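Local coordinates for protein D-glyceraldehyde dehydrogenase (NADP(+)) (Thermoplasma acidophilum, PDB 5IZD) that oxidises D-glyceraldehyde to (R)-glycerate with NADP+ in the non-phosphorylated Entner-Doudoroff pathway, at residues A[5-10]-A[43-48]; A[253-258]-A[400-405]. All blocks are in the same frame, centred on the assembly; numbering follows the deposited sequence.

How the contacts relate
The two contacts lie on opposite sides of the chain's centre, with their own centres 47 Å apart and nearest atoms about 34 Å apart, so they never touch. Contact 1 joins an N-terminal hairpin to helix 39-77, beside the NADP-binding part of the chain: the side chain of Ala45 is about 9 Å from those of Lys172 and Ile208, both assigned to the NADP+ site by similarity. Contact 2 packs helix 395-403 against strand 252-256 of the seven-stranded sheet. There the side chain of Pro253 is about 11 Å from that of Glu381, another probable NADP+-site residue. Both rest on van der Waals packing of a helix against a strand or its turn, with Ala45 and Ala48 in contact 1 and Ala402 in contact 2 letting the helix come close.

Contact 1. Residues A[5-10]-A[43-48]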
ATOM      1  N   LEU A   5      10.491  13.309 -38.217  1.00 38.22           N
ATOM      2  CA  LEU A   5       9.556  13.575 -37.155  1.00 37.76           C
ATOM      3  C   LEU A   5       8.349  12.617 -37.261  1.00 37.91           C
ATOM      4  O   LEU A   5       7.976  12.220 -38.350  1.00 37.97           O
ATOM      5  CB  LEU A   5       9.112  15.036 -37.243  1.00 37.90           C
ATOM      6  CG  LEU A   5      10.255  16.044 -37.394  1.00 38.13           C
ATOM      7  CD1 LEU A   5       9.637  17.435 -37.461  1.00 38.47           C
ATOM      8  CD2 LEU A   5      11.237  15.938 -36.225  1.00 37.35           C
ATOM      9  N   TYR A   6       7.733  12.283 -36.124  1.00 36.96           N
ATOM     10  CA  TYR A   6       6.431  11.620 -36.116  1.00 37.34           C
ATOM     11  C   TYR A   6       5.447  12.522 -35.393  1.00 37.17           C
ATOM     12  O   TYR A   6       5.555  12.724 -34.171  1.00 36.13           O
ATOM     13  CB  TYR A   6       6.507  10.233 -35.486  1.00 37.09           C
ATOM     14  CG  TYR A   6       5.273   9.364 -35.682  1.00 37.59           C
ATOM     15  CD1 TYR A   6       4.985   8.768 -36.934  1.00 38.79           C
ATOM     16  CD2 TYR A   6       4.413   9.116 -34.655  1.00 37.15           C
ATOM     17  CE1 TYR A   6       3.853   7.951 -37.101  1.00 39.31           C
ATOM     18  CE2 TYR A   6       3.289   8.314 -34.823  1.00 37.73           C
ATOM     19  CZ  TYR A   6       3.032   7.722 -36.033  1.00 38.71           C
ATOM     20  OH  TYR A   6       1.931   6.929 -36.164  1.00 39.44           O
ATOM     21  N   ILE A   7       4.546  13.143 -36.155  1.00 38.12           N
ATOM     22  CA  ILE A   7       3.592  14.125 -35.622  1.00 38.62           C
ATOM     23  C   ILE A   7       2.163  13.773 -36.051  1.00 39.56           C
ATOM     24  O   ILE A   7       1.923  13.588 -37.230  1.00 39.86           O
ATOM     25  CB  ILE A   7       3.960  15.557 -36.077  1.00 39.20           C
ATOM     26  CG1 ILE A   7       5.286  15.945 -35.445  1.00 38.83           C
ATOM     27  CG2 ILE A   7       2.893  16.573 -35.646  1.00 39.16           C
ATOM     28  CD1 ILE A   7       6.046  16.963 -36.226  1.00 39.60           C
ATOM     29  N   ASP A   8       1.237  13.648 -35.084  1.00 39.72           N
ATOM     30  CA  ASP A   8      -0.188  13.282 -35.387  1.00 40.92           C
ATOM     31  C   ASP A   8      -0.305  12.097 -36.355  1.00 41.37           C
ATOM     32  O   ASP A   8      -1.093  12.144 -37.337  1.00 41.74           O
ATOM     33  CB  ASP A   8      -1.006  14.487 -35.957  1.00 42.36           C
ATOM     34  CG  ASP A   8      -2.572  14.288 -35.822  1.00 43.38           C
ATOM     35  OD1 ASP A   8      -3.091  13.823 -34.772  1.00 42.76           O
ATOM     36  OD2 ASP A   8      -3.292  14.560 -36.810  1.00 46.00           O
ATOM     37  N   GLY A   9       0.491  11.070 -36.092  1.00 40.67           N
ATOM     38  CA  GLY A   9       0.379   9.812 -36.794  1.00 41.56           C
ATOM     39  C   GLY A   9       0.986   9.724 -38.193  1.00 42.84           C
ATOM     40  O   GLY A   9       0.700   8.772 -38.877  1.00 42.86           O
ATOM     41  N   GLN A  10       1.842  10.687 -38.563  1.00 43.64           N
ATOM     42  CA  GLN A  10       2.600  10.723 -39.826  1.00 45.12           C
ATOM     43  C   GLN A  10       4.103  10.970 -39.591  1.00 43.93           C
ATOM     44  O   GLN A  10       4.486  11.760 -38.703  1.00 42.67           O
ATOM     45  CB  GLN A  10       2.108  11.870 -40.708  1.00 47.28           C
ATOM     46  CG  GLN A  10       0.637  12.216 -40.643  1.00 49.46           C
ATOM     47  CD  GLN A  10       0.285  13.227 -41.725  1.00 52.87           C
ATOM     48  OE1 GLN A  10       0.853  14.322 -41.769  1.00 54.83           O
ATOM     49  NE2 GLN A  10      -0.575  12.835 -42.664  1.00 55.89           N
ATOM     50  N   ASP A  43       4.184  22.705 -31.506  1.00 42.07           N
ATOM     51  CA  ASP A  43       2.746  22.972 -31.371  1.00 42.90           C
ATOM     52  C   ASP A  43       1.851  21.884 -31.980  1.00 42.69           C
ATOM     53  O   ASP A  43       0.974  21.394 -31.270  1.00 42.06           O
ATOM     54  CB  ASP A  43       2.375  24.355 -31.910  1.00 44.26           C
ATOM     55  CG  ASP A  43       2.848  25.479 -31.000  1.00 44.47           C
ATOM     56  OD1 ASP A  43       3.266  25.243 -29.869  1.00 44.54           O
ATOM     57  OD2 ASP A  43       2.828  26.643 -31.418  1.00 46.03           O
ATOM     58  N   ARG A  44       2.059  21.484 -33.236  1.00 43.23           N
ATOM     59  CA  ARG A  44       1.236  20.414 -33.810  1.00 43.73           C
ATOM     60  C   ARG A  44       1.346  19.120 -33.014  1.00 42.26           C
ATOM     61  O   ARG A  44       0.333  18.425 -32.818  1.00 41.18           O
ATOM     62  CB  ARG A  44       1.561  20.089 -35.269  1.00 45.86           C
ATOM     63  CG  ARG A  44       1.125  21.126 -36.282  1.00 48.00           C
ATOM     64  CD  ARG A  44       0.959  20.575 -37.711  1.00 49.58           C
ATOM     65  NE  ARG A  44       1.959  19.589 -38.146  1.00 50.37           N
ATOM     66  CZ  ARG A  44       3.228  19.857 -38.493  1.00 51.58           C
ATOM     67  NH1 ARG A  44       3.737  21.115 -38.448  1.00 51.85           N
ATOM     68  NH2 ARG A  44       4.015  18.847 -38.882  1.00 51.54           N
ATOM     69  N   ALA A  45       2.565  18.804 -32.546  1.00 40.81           N
ATOM     70  CA  ALA A  45       2.778  17.578 -31.799  1.00 39.40           C
ATOM     71  C   ALA A  45       2.041  17.603 -30.454  1.00 38.24           C
ATOM     72  O   ALA A  45       1.350  16.649 -30.135  1.00 37.91           O
ATOM     73  CB  ALA A  45       4.267  17.285 -31.638  1.00 39.01           C
ATOM     74  N   ILE A  46       2.173  18.692 -29.695  1.00 37.63           N
ATOM     75  CA  ILE A  46       1.478  18.847 -28.430  1.00 37.29           C
ATOM     76  C   ILE A  46      -0.033  18.869 -28.619  1.00 37.82           C
ATOM     77  O   ILE A  46      -0.752  18.232 -27.856  1.00 37.65           O
ATOM     78  CB  ILE A  46       1.974  20.089 -27.652  1.00 36.90           C
ATOM     79  CG1 ILE A  46       3.368  19.821 -27.085  1.00 36.22           C
ATOM     80  CG2 ILE A  46       1.028  20.453 -26.510  1.00 36.29           C
ATOM     81  CD1 ILE A  46       4.075  21.081 -26.662  1.00 36.20           C
ATOM     82  N   ASP A  47      -0.505  19.614 -29.612  1.00 39.06           N
ATOM     83  CA  ASP A  47      -1.937  19.576 -30.058  1.00 40.26           C
ATOM     84  C   ASP A  47      -2.475  18.189 -30.444  1.00 39.47           C
ATOM     85  O   ASP A  47      -3.561  17.820 -30.002  1.00 38.90           O
ATOM     86  CB  ASP A  47      -2.229  20.586 -31.174  1.00 41.94           C
ATOM     87  CG  ASP A  47      -2.145  22.042 -30.689  1.00 43.22           C
ATOM     88  OD1 ASP A  47      -1.980  22.349 -29.483  1.00 44.47           O
ATOM     89  OD2 ASP A  47      -2.202  22.933 -31.516  1.00 45.79           O
ATOM     90  N   ALA A  48      -1.706  17.412 -31.184  1.00 38.94           N
ATOM     91  CA  ALA A  48      -2.077  16.003 -31.414  1.00 39.01           C
ATOM     92  C   ALA A  48      -2.184  15.176 -30.079  1.00 38.05           C
ATOM     93  O   ALA A  48      -3.135  14.432 -29.892  1.00 38.39           O
ATOM     94  CB  ALA A  48      -1.116  15.338 -32.364  1.00 39.10           C
TER
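Ile7 lays its branched side chain across Arg44 and Ala45 of helix 39-77, while Asp8 rests on Ala48 one turn further along. From CB of Ile7 two branches part. CG2, anti to the backbone N because chi1 is -66°, points at the helix backbone and lies 3.8 Å from Arg44 CB. The other branch runs through CG1, which is 4.2 Å from Ala45 CB, to CD1, which ends 3.8 Å from Arg44 NH2. The arginine chain crosses the isoleucine at about a right angle and is bent at chi3. With an alanine at Ile7, the CG1, CG2 and CD1 contacts would go, which would probably open a gap between hairpin and helix. Ile7 also starts a type I' turn, closed by Gln10 N to Ile7 O at 3.2 Å, with Ile7 N to Gln10 O completing the two-residue hairpin's pair; Asp8 and Gly9 fill its positive-phi positions, a shape that suits glycine and that aspartate adopts more readily than most residues. Asp8 OD1 comes 3.5 Å from Ala48 CB, an approach the small methyl permits. Contact is thus by van der Waals packing, while Arg44 NH1 pairs with Asp41 and Asp8 N with Asn199 OD1.

Contact 2. Residues A[253-258]-A[400-405]; sequences PFMVWK and DLANDS
Leu401 O, next to the Ala402 whose methyl meets both Pro253 and Met255, is gripped by Arg286 NH1 and, through weak bonds, by Gln373 NE2 and by Asp404 N, the last at 3.2 Å. Ala402 O takes NH2 of the same guanidinium, so one arginine serves two carbonyls in the last turn of helix 395-403. On the side facing the strand the contact is purely apolar. Pro253 CG, a corner of the pyrrolidine ring, lies 3.8 Å from Ala402 CB; ring atom CB is 4.2 Å from that methyl. Met255 SD is likewise 3.8 Å from Ala402 CB. Its CG stands anti to the carbonyl carbon (chi1 -67°), which carries the thioether toward the helix, and the chain then bends at chi3 (-75°). The small methyl of alanine suits a helix lying this near the sheet, with the Pro253 and Ala402 CA atoms 5.8 Å apart, while the flexible methionine can fit its sulfur beside it. Strand 252-256 runs parallel between strands 284-290 and 410-414 within the seven-stranded sheet. Helix 395-403 covers the Pro253 and Met255 face, whereas Phe254 points to helix 262-274, so the sheet is sandwiched between helices in an alpha/beta arrangement.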
ATOM      1  N   PRO A 253      30.275   8.078  -4.464  1.00 28.45           N
ATOM      2  CA  PRO A 253      31.447   7.560  -3.781  1.00 28.89           C
ATOM      3  C   PRO A 253      31.506   6.030  -3.827  1.00 28.90           C
ATOM      4  O   PRO A 253      30.483   5.361  -3.641  1.00 28.47           O
ATOM      5  CB  PRO A 253      31.250   8.041  -2.325  1.00 28.96           C
ATOM      6  CG  PRO A 253      29.766   8.033  -2.112  1.00 28.56           C
ATOM      7  CD  PRO A 253      29.169   8.348  -3.525  1.00 28.18           C
ATOM      8  N   PHE A 254      32.714   5.515  -4.008  1.00 29.33           N
ATOM      9  CA  PHE A 254      33.015   4.098  -4.001  1.00 29.71           C
ATOM     10  C   PHE A 254      33.887   3.790  -2.769  1.00 30.69           C
ATOM     11  O   PHE A 254      35.086   4.140  -2.733  1.00 31.09           O
ATOM     12  CB  PHE A 254      33.743   3.740  -5.291  1.00 29.68           C
ATOM     13  CG  PHE A 254      33.729   2.277  -5.621  1.00 29.70           C
ATOM     14  CD1 PHE A 254      34.577   1.398  -4.964  1.00 30.23           C
ATOM     15  CD2 PHE A 254      32.852   1.773  -6.562  1.00 29.26           C
ATOM     16  CE1 PHE A 254      34.566   0.044  -5.264  1.00 30.40           C
ATOM     17  CE2 PHE A 254      32.819   0.423  -6.842  1.00 29.42           C
ATOM     18  CZ  PHE A 254      33.673  -0.445  -6.198  1.00 29.95           C
ATOM     19  N   MET A 255      33.307   3.081  -1.791  1.00 31.19           N
ATOM     20  CA  MET A 255      33.921   2.938  -0.476  1.00 32.26           C
ATOM     21  C   MET A 255      34.322   1.484  -0.225  1.00 32.94           C
ATOM     22  O   MET A 255      33.491   0.592  -0.311  1.00 33.31           O
ATOM     23  CB  MET A 255      32.903   3.412   0.589  1.00 32.47           C
ATOM     24  CG  MET A 255      32.622   4.914   0.518  1.00 32.47           C
ATOM     25  SD  MET A 255      31.111   5.423   1.401  1.00 32.49           S
ATOM     26  CE  MET A 255      29.872   4.843   0.238  1.00 31.90           C
ATOM     27  N   VAL A 256      35.578   1.238   0.111  1.00 33.54           N
ATOM     28  CA  VAL A 256      36.113  -0.101   0.283  1.00 34.02           C
ATOM     29  C   VAL A 256      36.723  -0.140   1.683  1.00 34.86           C
ATOM     30  O   VAL A 256      37.800   0.401   1.937  1.00 34.95           O
ATOM     31  CB  VAL A 256      37.168  -0.424  -0.791  1.00 34.22           C
ATOM     32  CG1 VAL A 256      37.680  -1.855  -0.642  1.00 34.73           C
ATOM     33  CG2 VAL A 256      36.574  -0.187  -2.218  1.00 33.48           C
ATOM     34  N   TRP A 257      36.000  -0.778   2.591  1.00 35.36           N
ATOM     35  CA  TRP A 257      36.448  -0.870   3.984  1.00 36.53           C
ATOM     36  C   TRP A 257      37.581  -1.910   4.061  1.00 37.84           C
ATOM     37  O   TRP A 257      37.807  -2.655   3.097  1.00 37.58           O
ATOM     38  CB  TRP A 257      35.263  -1.184   4.892  1.00 36.29           C
ATOM     39  CG  TRP A 257      35.594  -1.006   6.314  1.00 37.04           C
ATOM     40  CD1 TRP A 257      35.631  -1.986   7.279  1.00 37.59           C
ATOM     41  CD2 TRP A 257      35.972   0.221   6.977  1.00 37.16           C
ATOM     42  NE1 TRP A 257      36.008  -1.451   8.476  1.00 38.01           N
ATOM     43  CE2 TRP A 257      36.204  -0.104   8.334  1.00 37.98           C
ATOM     44  CE3 TRP A 257      36.101   1.547   6.567  1.00 36.84           C
ATOM     45  CZ2 TRP A 257      36.585   0.861   9.286  1.00 38.58           C
ATOM     46  CZ3 TRP A 257      36.503   2.498   7.471  1.00 37.34           C
ATOM     47  CH2 TRP A 257      36.740   2.153   8.841  1.00 38.25           C
ATOM     48  N   LYS A 258      38.347  -1.896   5.160  1.00 39.52           N
ATOM     49  CA  LYS A 258      39.496  -2.804   5.336  1.00 41.03           C
ATOM     50  C   LYS A 258      39.150  -4.277   5.260  1.00 41.68           C
ATOM     51  O   LYS A 258      40.005  -5.052   4.919  1.00 42.29           O
ATOM     52  CB  LYS A 258      40.237  -2.569   6.678  1.00 42.64           C
ATOM     53  CG  LYS A 258      39.397  -2.643   7.914  1.00 42.90           C
ATOM     54  CD  LYS A 258      40.238  -2.673   9.217  1.00 44.49           C
ATOM     55  CE  LYS A 258      39.319  -2.249  10.334  1.00 44.78           C
ATOM     56  NZ  LYS A 258      39.965  -2.054  11.650  1.00 46.43           N
ATOM     57  N   ASP A 400      30.978  10.898   6.406  1.00 34.62           N
ATOM     58  CA  ASP A 400      31.046  12.368   6.230  1.00 34.98           C
ATOM     59  C   ASP A 400      31.636  12.780   4.863  1.00 34.20           C
ATOM     60  O   ASP A 400      31.170  13.728   4.258  1.00 33.83           O
ATOM     61  CB  ASP A 400      31.880  13.045   7.336  1.00 36.12           C
ATOM     62  CG  ASP A 400      31.171  13.068   8.680  1.00 36.98           C
ATOM     63  OD1 ASP A 400      29.942  12.860   8.742  1.00 36.96           O
ATOM     64  OD2 ASP A 400      31.859  13.317   9.682  1.00 38.38           O
ATOM     65  N   LEU A 401      32.669  12.077   4.439  1.00 34.10           N
ATOM     66  CA  LEU A 401      33.287  12.323   3.162  1.00 33.72           C
ATOM     67  C   LEU A 401      32.301  12.025   1.994  1.00 32.62           C
ATOM     68  O   LEU A 401      32.207  12.816   1.029  1.00 32.15           O
ATOM     69  CB  LEU A 401      34.578  11.530   2.999  1.00 34.24           C
ATOM     70  CG  LEU A 401      35.716  11.978   3.917  1.00 35.36           C
ATOM     71  CD1 LEU A 401      36.808  10.942   3.793  1.00 35.86           C
ATOM     72  CD2 LEU A 401      36.332  13.345   3.621  1.00 35.79           C
ATOM     73  N   ALA A 402      31.621  10.887   2.093  1.00 31.99           N
ATOM     74  CA  ALA A 402      30.609  10.474   1.153  1.00 31.23           C
ATOM     75  C   ALA A 402      29.489  11.494   1.027  1.00 30.91           C
ATOM     76  O   ALA A 402      29.084  11.858  -0.114  1.00 30.62           O
ATOM     77  CB  ALA A 402      30.055   9.119   1.515  1.00 31.09           C
ATOM     78  N   ASN A 403      29.013  11.983   2.156  1.00 31.01           N
ATOM     79  CA  ASN A 403      27.927  12.937   2.158  1.00 30.82           C
ATOM     80  C   ASN A 403      28.347  14.364   1.803  1.00 31.01           C
ATOM     81  O   ASN A 403      27.474  15.193   1.571  1.00 30.68           O
ATOM     82  CB  ASN A 403      27.169  12.919   3.491  1.00 31.06           C
ATOM     83  CG  ASN A 403      26.430  11.619   3.731  1.00 30.92           C
ATOM     84  OD1 ASN A 403      25.963  10.956   2.811  1.00 30.54           O
ATOM     85  ND2 ASN A 403      26.295  11.268   4.983  1.00 31.36           N
ATOM     86  N   ASP A 404      29.661  14.631   1.756  1.00 31.53           N
ATOM     87  CA  ASP A 404      30.199  15.950   1.465  1.00 32.10           C
ATOM     88  C   ASP A 404      30.184  16.151  -0.068  1.00 31.85           C
ATOM     89  O   ASP A 404      31.225  16.055  -0.744  1.00 31.95           O
ATOM     90  CB  ASP A 404      31.610  16.106   2.071  1.00 32.93           C
ATOM     91  CG  ASP A 404      32.271  17.417   1.739  1.00 33.53           C
ATOM     92  OD1 ASP A 404      31.594  18.450   1.615  1.00 33.79           O
ATOM     93  OD2 ASP A 404      33.505  17.413   1.552  1.00 33.99           O
ATOM     94  N   SER A 405      29.003  16.463  -0.581  1.00 31.53           N
ATOM     95  CA  SER A 405      28.758  16.534  -2.026  1.00 31.50           C
ATOM     96  C   SER A 405      27.515  17.284  -2.303  1.00 31.48           C
ATOM     97  O   SER A 405      26.529  17.083  -1.607  1.00 31.17           O
ATOM     98  CB  SER A 405      28.573  15.113  -2.620  1.00 31.27           C
ATOM     99  OG  SER A 405      28.631  15.123  -4.047  1.00 31.51           O
TER